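Local atomic coordinates of Agap007691-pb (Anopheles gambiae, PDB entry 5C98), a protein that belongs to the serpin family and so may inhibit serine proteases, although its actual function in the mosquito is not established. Residues A[93-105]-A[136-149]. Sequence-based numbering, arbitrary orientation. Where two conformers were deposited one is given.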
ATOM      1  N   GLN A  93     -14.161  -2.940   8.731  1.00 20.82           N
ATOM      2  CA  GLN A  93     -14.877  -2.879   7.469  1.00 24.71           C
ATOM      3  C   GLN A  93     -14.323  -1.818   6.532  1.00 27.08           C
ATOM      4  O   GLN A  93     -14.696  -1.802   5.354  1.00 29.31           O
ATOM      5  CB  GLN A  93     -16.357  -2.570   7.720  1.00 31.11           C
ATOM      6  CG  GLN A  93     -16.600  -1.130   8.145  1.00 33.72           C
ATOM      7  CD  GLN A  93     -17.999  -0.874   8.659  1.00 44.45           C
ATOM      8  OE1 GLN A  93     -18.344  -1.253   9.782  1.00 40.51           O
ATOM      9  NE2 GLN A  93     -18.813  -0.217   7.841  1.00 46.89           N
ATOM     10  N   HIS A  94     -13.456  -0.936   7.016  1.00 19.88           N
ATOM     11  CA  HIS A  94     -13.048   0.220   6.245  1.00 21.42           C
ATOM     12  C   HIS A  94     -11.725   0.031   5.512  1.00 19.50           C
ATOM     13  O   HIS A  94     -11.578   0.430   4.341  1.00 19.74           O
ATOM     14  CB  HIS A  94     -12.924   1.439   7.166  1.00 23.20           C
ATOM     15  CG  HIS A  94     -14.135   1.700   7.997  1.00 22.02           C
ATOM     16  ND1 HIS A  94     -15.351   2.051   7.455  1.00 25.81           N
ATOM     17  CD2 HIS A  94     -14.311   1.667   9.337  1.00 27.73           C
ATOM     18  CE1 HIS A  94     -16.228   2.219   8.427  1.00 27.77           C
ATOM     19  NE2 HIS A  94     -15.623   1.994   9.579  1.00 29.80           N
ATOM     20  N   LEU A  95     -10.748  -0.552   6.186  1.00 17.94           N
ATOM     21  CA  LEU A  95      -9.417  -0.745   5.644  1.00 17.06           C
ATOM     22  C   LEU A  95      -8.863  -1.940   6.387  1.00 19.52           C
ATOM     23  O   LEU A  95      -8.867  -1.965   7.627  1.00 19.65           O
ATOM     24  CB  LEU A  95      -8.545   0.491   5.880  1.00 19.69           C
ATOM     25  CG  LEU A  95      -7.138   0.440   5.267  1.00 17.54           C
ATOM     26  CD1 LEU A  95      -6.637   1.857   5.005  1.00 22.96           C
ATOM     27  CD2 LEU A  95      -6.148  -0.329   6.106  1.00 18.53           C
ATOM     28  N   LYS A  96      -8.427  -2.946   5.635  1.00 16.25           N
ATOM     29  CA  LYS A  96      -7.817  -4.128   6.219  1.00 15.76           C
ATOM     30  C   LYS A  96      -6.334  -4.111   5.916  1.00 17.39           C
ATOM     31  O   LYS A  96      -5.946  -4.000   4.756  1.00 18.97           O
ATOM     32  CB  LYS A  96      -8.479  -5.380   5.666  1.00 19.49           C
ATOM     33  CG  LYS A  96      -9.910  -5.554   6.179  1.00 21.43           C
ATOM     34  CD  LYS A  96     -10.531  -6.878   5.690  1.00 23.98           C
ATOM     35  CE  LYS A  96     -12.008  -6.956   6.022  1.00 27.31           C
ATOM     36  NZ  LYS A  96     -12.262  -6.671   7.451  1.00 31.02           N
ATOM     37  N   ALA A  97      -5.513  -4.170   6.958  1.00 14.66           N
ATOM     38  CA  ALA A  97      -4.055  -4.209   6.842  1.00 14.66           C
ATOM     39  C   ALA A  97      -3.610  -5.402   7.669  1.00 16.67           C
ATOM     40  O   ALA A  97      -3.601  -5.339   8.906  1.00 17.25           O
ATOM     41  CB  ALA A  97      -3.423  -2.924   7.342  1.00 16.10           C
ATOM     42  N   LEU A  98      -3.243  -6.480   6.977  1.00 16.39           N
ATOM     43  CA  LEU A  98      -3.031  -7.778   7.602  1.00 15.21           C
ATOM     44  C   LEU A  98      -1.695  -8.338   7.169  1.00 13.71           C
ATOM     45  O   LEU A  98      -1.430  -8.434   5.963  1.00 15.27           O
ATOM     46  CB  LEU A  98      -4.136  -8.759   7.203  1.00 17.79           C
ATOM     47  CG  LEU A  98      -5.549  -8.436   7.702  1.00 20.16           C
ATOM     48  CD1 LEU A  98      -6.612  -9.171   6.860  1.00 25.15           C
ATOM     49  CD2 LEU A  98      -5.662  -8.779   9.177  1.00 29.17           C
ATOM     50  N   SER A  99      -0.865  -8.708   8.126  1.00 15.17           N
ATOM     51  CA  SER A  99       0.379  -9.406   7.850  1.00 14.97           C
ATOM     52  C   SER A  99       0.239 -10.897   8.115  1.00 15.44           C
ATOM     53  O   SER A  99      -0.581 -11.348   8.919  1.00 17.23           O
ATOM     54  CB  SER A  99       1.529  -8.858   8.680  1.00 15.98           C
ATOM     55  OG  SER A  99       1.259  -8.970  10.065  1.00 16.29           O
ATOM     56  N   PHE A 100       1.101 -11.662   7.449  1.00 16.52           N
ATOM     57  CA  PHE A 100       1.067 -13.113   7.539  1.00 15.97           C
ATOM     58  C   PHE A 100       2.500 -13.577   7.356  1.00 15.51           C
ATOM     59  O   PHE A 100       3.242 -13.021   6.530  1.00 17.35           O
ATOM     60  CB  PHE A 100       0.159 -13.646   6.434  1.00 15.51           C
ATOM     61  CG  PHE A 100      -0.051 -15.118   6.454  1.00 16.99           C
ATOM     62  CD1 PHE A 100      -0.933 -15.670   7.359  1.00 17.80           C
ATOM     63  CD2 PHE A 100       0.622 -15.957   5.575  1.00 19.42           C
ATOM     64  CE1 PHE A 100      -1.151 -17.050   7.412  1.00 18.33           C
ATOM     65  CE2 PHE A 100       0.402 -17.332   5.609  1.00 19.08           C
ATOM     66  CZ  PHE A 100      -0.464 -17.885   6.538  1.00 18.28           C
ATOM     67  N   VAL A 101       2.891 -14.568   8.130  1.00 15.19           N
ATOM     68  CA  VAL A 101       4.262 -15.046   8.139  1.00 16.38           C
ATOM     69  C   VAL A 101       4.256 -16.540   7.885  1.00 17.27           C
ATOM     70  O   VAL A 101       3.503 -17.282   8.536  1.00 18.45           O
ATOM     71  CB  VAL A 101       4.941 -14.745   9.485  1.00 15.27           C
ATOM     72  CG1 VAL A 101       6.384 -15.172   9.487  1.00 18.12           C
ATOM     73  CG2 VAL A 101       4.810 -13.276   9.849  1.00 17.54           C
ATOM     74  N   LEU A 102       5.103 -16.986   6.954  1.00 15.36           N
ATOM     75  CA  LEU A 102       5.399 -18.402   6.797  1.00 15.49           C
ATOM     76  C   LEU A 102       6.749 -18.714   7.423  1.00 16.05           C
ATOM     77  O   LEU A 102       7.716 -17.981   7.240  1.00 17.50           O
ATOM     78  CB  LEU A 102       5.469 -18.817   5.327  1.00 18.61           C
ATOM     79  CG  LEU A 102       4.197 -18.729   4.497  1.00 18.78           C
ATOM     80  CD1 LEU A 102       4.516 -19.065   3.053  1.00 16.25           C
ATOM     81  CD2 LEU A 102       3.164 -19.692   5.060  1.00 20.89           C
ATOM     82  N   VAL A 103       6.804 -19.809   8.166  1.00 16.72           N
ATOM     83  CA  VAL A 103       8.050 -20.337   8.707  1.00 17.67           C
ATOM     84  C   VAL A 103       8.158 -21.805   8.316  1.00 19.65           C
ATOM     85  O   VAL A 103       7.154 -22.525   8.226  1.00 19.42           O
ATOM     86  CB  VAL A 103       8.163 -20.186  10.244  1.00 19.07           C
ATOM     87  CG1 VAL A 103       8.283 -18.726  10.644  1.00 18.69           C
ATOM     88  CG2 VAL A 103       6.992 -20.854  10.951  1.00 19.87           C
ATOM     89  N   GLU A 104       9.389 -22.248   8.078  1.00 18.72           N
ATOM     90  CA  GLU A 104       9.627 -23.661   7.779  1.00 20.10           C
ATOM     91  C   GLU A 104       9.243 -24.531   8.972  1.00 19.80           C
ATOM     92  O   GLU A 104       9.793 -24.394  10.071  1.00 21.13           O
ATOM     93  CB  GLU A 104      11.101 -23.877   7.412  1.00 21.02           C
ATOM     94  CG  GLU A 104      11.569 -25.339   7.337  1.00 23.68           C
ATOM     95  CD  GLU A 104      10.698 -26.233   6.466  1.00 26.13           C
ATOM     96  OE1 GLU A 104      10.300 -25.795   5.360  1.00 24.44           O
ATOM     97  OE2 GLU A 104      10.425 -27.377   6.905  1.00 26.96           O
ATOM     98  N   GLU A 105       8.328 -25.469   8.737  1.00 20.23           N
ATOM     99  CA  GLU A 105       7.722 -26.229   9.825  1.00 22.79           C
ATOM    100  C   GLU A 105       8.697 -27.169  10.524  1.00 26.40           C
ATOM    101  O   GLU A 105       8.453 -27.535  11.675  1.00 24.61           O
ATOM    102  CB  GLU A 105       6.534 -27.039   9.308  1.00 25.78           C
ATOM    103  CG  GLU A 105       6.880 -28.146   8.290  1.00 26.49           C
ATOM    104  CD  GLU A 105       5.641 -28.802   7.694  1.00 32.87           C
ATOM    105  OE1 GLU A 105       4.523 -28.308   7.944  1.00 37.19           O
ATOM    106  OE2 GLU A 105       5.789 -29.812   6.971  1.00 32.93           O
ATOM    107  N   SER A 136       2.575 -24.127   0.558  1.00 23.12           N
ATOM    108  CA  SER A 136       3.036 -22.826   1.013  1.00 20.40           C
ATOM    109  C   SER A 136       2.174 -21.706   0.436  1.00 20.09           C
ATOM    110  O   SER A 136       1.695 -20.825   1.166  1.00 20.36           O
ATOM    111  CB  SER A 136       4.508 -22.651   0.625  1.00 22.63           C
ATOM    112  OG  SER A 136       5.346 -23.560   1.321  1.00 23.45           O
ATOM    113  N   ALA A 137       1.917 -21.745  -0.866  1.00 21.00           N
ATOM    114  CA  ALA A 137       1.066 -20.724  -1.469  1.00 22.54           C
ATOM    115  C   ALA A 137      -0.377 -20.837  -0.988  1.00 21.89           C
ATOM    116  O   ALA A 137      -1.048 -19.814  -0.774  1.00 21.41           O
ATOM    117  CB  ALA A 137       1.150 -20.791  -2.994  1.00 21.07           C
ATOM    118  N   LEU A 138      -0.863 -22.065  -0.779  1.00 21.75           N
ATOM    119  CA  LEU A 138      -2.238 -22.236  -0.334  1.00 22.24           C
ATOM    120  C   LEU A 138      -2.452 -21.636   1.052  1.00 20.97           C
ATOM    121  O   LEU A 138      -3.507 -21.050   1.322  1.00 21.85           O
ATOM    122  CB  LEU A 138      -2.618 -23.717  -0.341  1.00 28.95           C
ATOM    123  CG  LEU A 138      -4.090 -23.970   0.003  1.00 33.51           C
ATOM    124  CD1 LEU A 138      -5.005 -23.301  -0.997  1.00 37.60           C
ATOM    125  CD2 LEU A 138      -4.370 -25.467   0.064  1.00 35.92           C
ATOM    126  N   ALA A 139      -1.472 -21.758   1.940  1.00 20.53           N
ATOM    127  CA  ALA A 139      -1.628 -21.169   3.264  1.00 19.97           C
ATOM    128  C   ALA A 139      -1.822 -19.668   3.165  1.00 19.30           C
ATOM    129  O   ALA A 139      -2.687 -19.094   3.840  1.00 20.47           O
ATOM    130  CB  ALA A 139      -0.412 -21.512   4.130  1.00 19.66           C
ATOM    131  N   VAL A 140      -1.031 -19.006   2.319  1.00 19.61           N
ATOM    132  CA  VAL A 140      -1.148 -17.562   2.165  1.00 19.72           C
ATOM    133  C   VAL A 140      -2.485 -17.204   1.532  1.00 18.83           C
ATOM    134  O   VAL A 140      -3.227 -16.342   2.027  1.00 19.72           O
ATOM    135  CB  VAL A 140       0.016 -17.020   1.314  1.00 19.55           C
ATOM    136  CG1 VAL A 140      -0.115 -15.491   1.141  1.00 19.45           C
ATOM    137  CG2 VAL A 140       1.358 -17.389   1.960  1.00 20.12           C
ATOM    138  N   ASN A 141      -2.801 -17.840   0.415  1.00 19.49           N
ATOM    139  CA  ASN A 141      -4.005 -17.465  -0.324  1.00 19.95           C
ATOM    140  C   ASN A 141      -5.262 -17.724   0.494  1.00 20.25           C
ATOM    141  O   ASN A 141      -6.195 -16.911   0.462  1.00 20.31           O
ATOM    142  CB  ASN A 141      -4.060 -18.188  -1.662  1.00 22.17           C
ATOM    143  CG  ASN A 141      -3.020 -17.680  -2.628  1.00 21.44           C
ATOM    144  OD1 ASN A 141      -2.641 -16.506  -2.580  1.00 21.53           O
ATOM    145  ND2 ASN A 141      -2.523 -18.562  -3.486  1.00 23.24           N
ATOM    146  N   SER A 142      -5.303 -18.841   1.243  1.00 21.68           N
ATOM    147  CA  SER A 142      -6.482 -19.130   2.050  0.50 21.13           C
ATOM    148  C   SER A 142      -6.631 -18.135   3.196  1.00 21.06           C
ATOM    149  O   SER A 142      -7.759 -17.735   3.520  1.00 21.92           O
ATOM    150  CB  SER A 142      -6.474 -20.582   2.538  0.50 28.95           C
ATOM    151  OG  SER A 142      -5.427 -20.841   3.449  0.50 24.19           O
ATOM    152  N   PHE A 143      -5.522 -17.698   3.798  1.00 19.60           N
ATOM    153  CA  PHE A 143      -5.609 -16.699   4.860  1.00 19.08           C
ATOM    154  C   PHE A 143      -6.258 -15.422   4.351  1.00 18.97           C
ATOM    155  O   PHE A 143      -7.186 -14.896   4.980  1.00 19.11           O
ATOM    156  CB  PHE A 143      -4.234 -16.392   5.439  1.00 18.36           C
ATOM    157  CG  PHE A 143      -4.235 -15.273   6.432  1.00 18.95           C
ATOM    158  CD1 PHE A 143      -4.587 -15.513   7.751  1.00 20.87           C
ATOM    159  CD2 PHE A 143      -3.870 -13.994   6.063  1.00 19.13           C
ATOM    160  CE1 PHE A 143      -4.584 -14.500   8.667  1.00 19.38           C
ATOM    161  CE2 PHE A 143      -3.873 -12.980   6.985  1.00 18.57           C
ATOM    162  CZ  PHE A 143      -4.241 -13.233   8.284  1.00 18.29           C
ATOM    163  N   TYR A 144      -5.782 -14.901   3.212  1.00 18.81           N
ATOM    164  CA  TYR A 144      -6.324 -13.641   2.715  1.00 19.10           C
ATOM    165  C   TYR A 144      -7.732 -13.816   2.173  1.00 19.54           C
ATOM    166  O   TYR A 144      -8.530 -12.876   2.248  1.00 22.93           O
ATOM    167  CB  TYR A 144      -5.347 -13.012   1.714  1.00 18.46           C
ATOM    168  CG  TYR A 144      -4.144 -12.427   2.442  1.00 17.71           C
ATOM    169  CD1 TYR A 144      -4.241 -11.204   3.108  1.00 17.34           C
ATOM    170  CD2 TYR A 144      -2.924 -13.088   2.484  1.00 17.45           C
ATOM    171  CE1 TYR A 144      -3.175 -10.668   3.778  1.00 16.74           C
ATOM    172  CE2 TYR A 144      -1.851 -12.552   3.167  1.00 17.53           C
ATOM    173  CZ  TYR A 144      -1.973 -11.344   3.816  1.00 16.47           C
ATOM    174  OH  TYR A 144      -0.865 -10.833   4.477  1.00 17.16           O
ATOM    175  N   GLN A 145      -8.084 -15.023   1.705  1.00 20.15           N
ATOM    176  CA  GLN A 145      -9.472 -15.299   1.311  1.00 20.99           C
ATOM    177  C   GLN A 145     -10.394 -15.280   2.525  1.00 24.29           C
ATOM    178  O   GLN A 145     -11.473 -14.670   2.491  1.00 26.15           O
ATOM    179  CB  GLN A 145      -9.581 -16.664   0.611  1.00 24.27           C
ATOM    180  CG  GLN A 145      -9.020 -16.749  -0.785  1.00 28.66           C
ATOM    181  CD  GLN A 145      -8.676 -18.178  -1.175  1.00 33.67           C
ATOM    182  OE1 GLN A 145      -9.012 -19.141  -0.465  1.00 36.57           O
ATOM    183  NE2 GLN A 145      -7.997 -18.326  -2.311  1.00 33.16           N
ATOM    184  N   ARG A 146      -9.996 -15.953   3.603  1.00 23.28           N
ATOM    185  CA  ARG A 146     -10.811 -15.982   4.811  1.00 25.85           C
ATOM    186  C   ARG A 146     -10.934 -14.598   5.434  1.00 24.63           C
ATOM    187  O   ARG A 146     -11.903 -14.342   6.158  1.00 25.05           O
ATOM    188  CB  ARG A 146     -10.217 -16.939   5.860  1.00 27.26           C
ATOM    189  CG  ARG A 146     -10.283 -18.436   5.535  1.00 31.57           C
ATOM    190  CD  ARG A 146      -9.820 -19.292   6.735  1.00 30.46           C
ATOM    191  NE  ARG A 146      -8.468 -18.994   7.228  1.00 36.40           N
ATOM    192  CZ  ARG A 146      -7.340 -19.513   6.736  1.00 29.07           C
ATOM    193  NH1 ARG A 146      -7.372 -20.359   5.717  1.00 34.36           N
ATOM    194  NH2 ARG A 146      -6.171 -19.167   7.266  1.00 29.50           N
ATOM    195  N   ALA A 147      -9.985 -13.704   5.167  1.00 25.74           N
ATOM    196  CA  ALA A 147     -10.014 -12.368   5.731  1.00 26.01           C
ATOM    197  C   ALA A 147     -11.001 -11.465   5.018  1.00 26.15           C
ATOM    198  O   ALA A 147     -11.211 -10.348   5.488  1.00 29.63           O
ATOM    199  CB  ALA A 147      -8.618 -11.762   5.679  1.00 27.55           C
ATOM    200  N   ASN A 148     -11.602 -11.935   3.920  1.00 26.26           N
ATOM    201  CA  ASN A 148     -12.647 -11.208   3.196  1.00 31.36           C
ATOM    202  C   ASN A 148     -12.182  -9.790   2.866  1.00 29.48           C
ATOM    203  O   ASN A 148     -12.783  -8.790   3.252  1.00 34.43           O
ATOM    204  CB  ASN A 148     -13.965 -11.212   3.967  1.00 31.59           C
ATOM    205  CG  ASN A 148     -15.150 -10.862   3.094  1.00 36.77           C
ATOM    206  OD1 ASN A 148     -15.101 -11.006   1.873  1.00 37.63           O
ATOM    207  ND2 ASN A 148     -16.224 -10.400   3.718  1.00 40.47           N
ATOM    208  N   THR A 149     -11.078  -9.731   2.131  1.00 25.34           N
ATOM    209  CA  THR A 149     -10.374  -8.485   1.877  1.00 28.39           C
ATOM    210  C   THR A 149     -10.238  -8.202   0.390  1.00 24.96           C
ATOM    211  O   THR A 149      -9.423  -7.365  -0.010  1.00 21.73           O
ATOM    212  CB  THR A 149      -9.012  -8.514   2.555  1.00 30.83           C
ATOM    213  OG1 THR A 149      -8.540  -7.163   2.706  1.00 26.85           O
ATOM    214  CG2 THR A 149      -8.012  -9.390   1.759  1.00 25.74           C
TER
HETATM  215  O   HOH W   1      -5.962  -6.805   3.187  1.00 28.76           O
HETATM  216  O   HOH W   2     -10.090  -9.359   7.990  1.00 45.21           O
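Phe100 and Phe143 stack where helix 133-146 (helix F of the serpin fold) packs along strand 95-104 on one face of beta-sheet A. Helix segment and strand run nearly antiparallel, with their axes 9.5 Å apart at closest approach. The two rings form an offset stack, centroids 4.7 Å apart and planes inclined by 29°. Phe100 CD1 lies over the face of the Phe143 ring toward its rim, while Phe143 CB sits over the face of the Phe100 ring as a CH-pi donor. With CG anti to the backbone N (chi1 -176°), Phe100 also brings CE2 to within 3.8 Å of Val140 CG2. That same methyl meets Leu102 CD1, and Leu102 CD2 reaches Ala139 CB, completing a buried apolar layer. Leu98 CD1 presses on Ala147 CB at only 3.5 Å, tighter than usual for two carbons. Phe172 of the neighbouring strand 169-177 touches both Leu102 and the Tyr144 side chain.

The chain turns at Asn148, which has positive phi and is exposed, and here the contact is looser and hydrated. Lys96 lays its aliphatic chain along Thr149 and turns NZ to Gly92 O; one water joins Lys96 O to Thr149 OG1. Back in the interior, the Tyr144 hydroxyl donates to Leu98 O at 2.9 Å, with OH standing 44° out of the carbonyl plane.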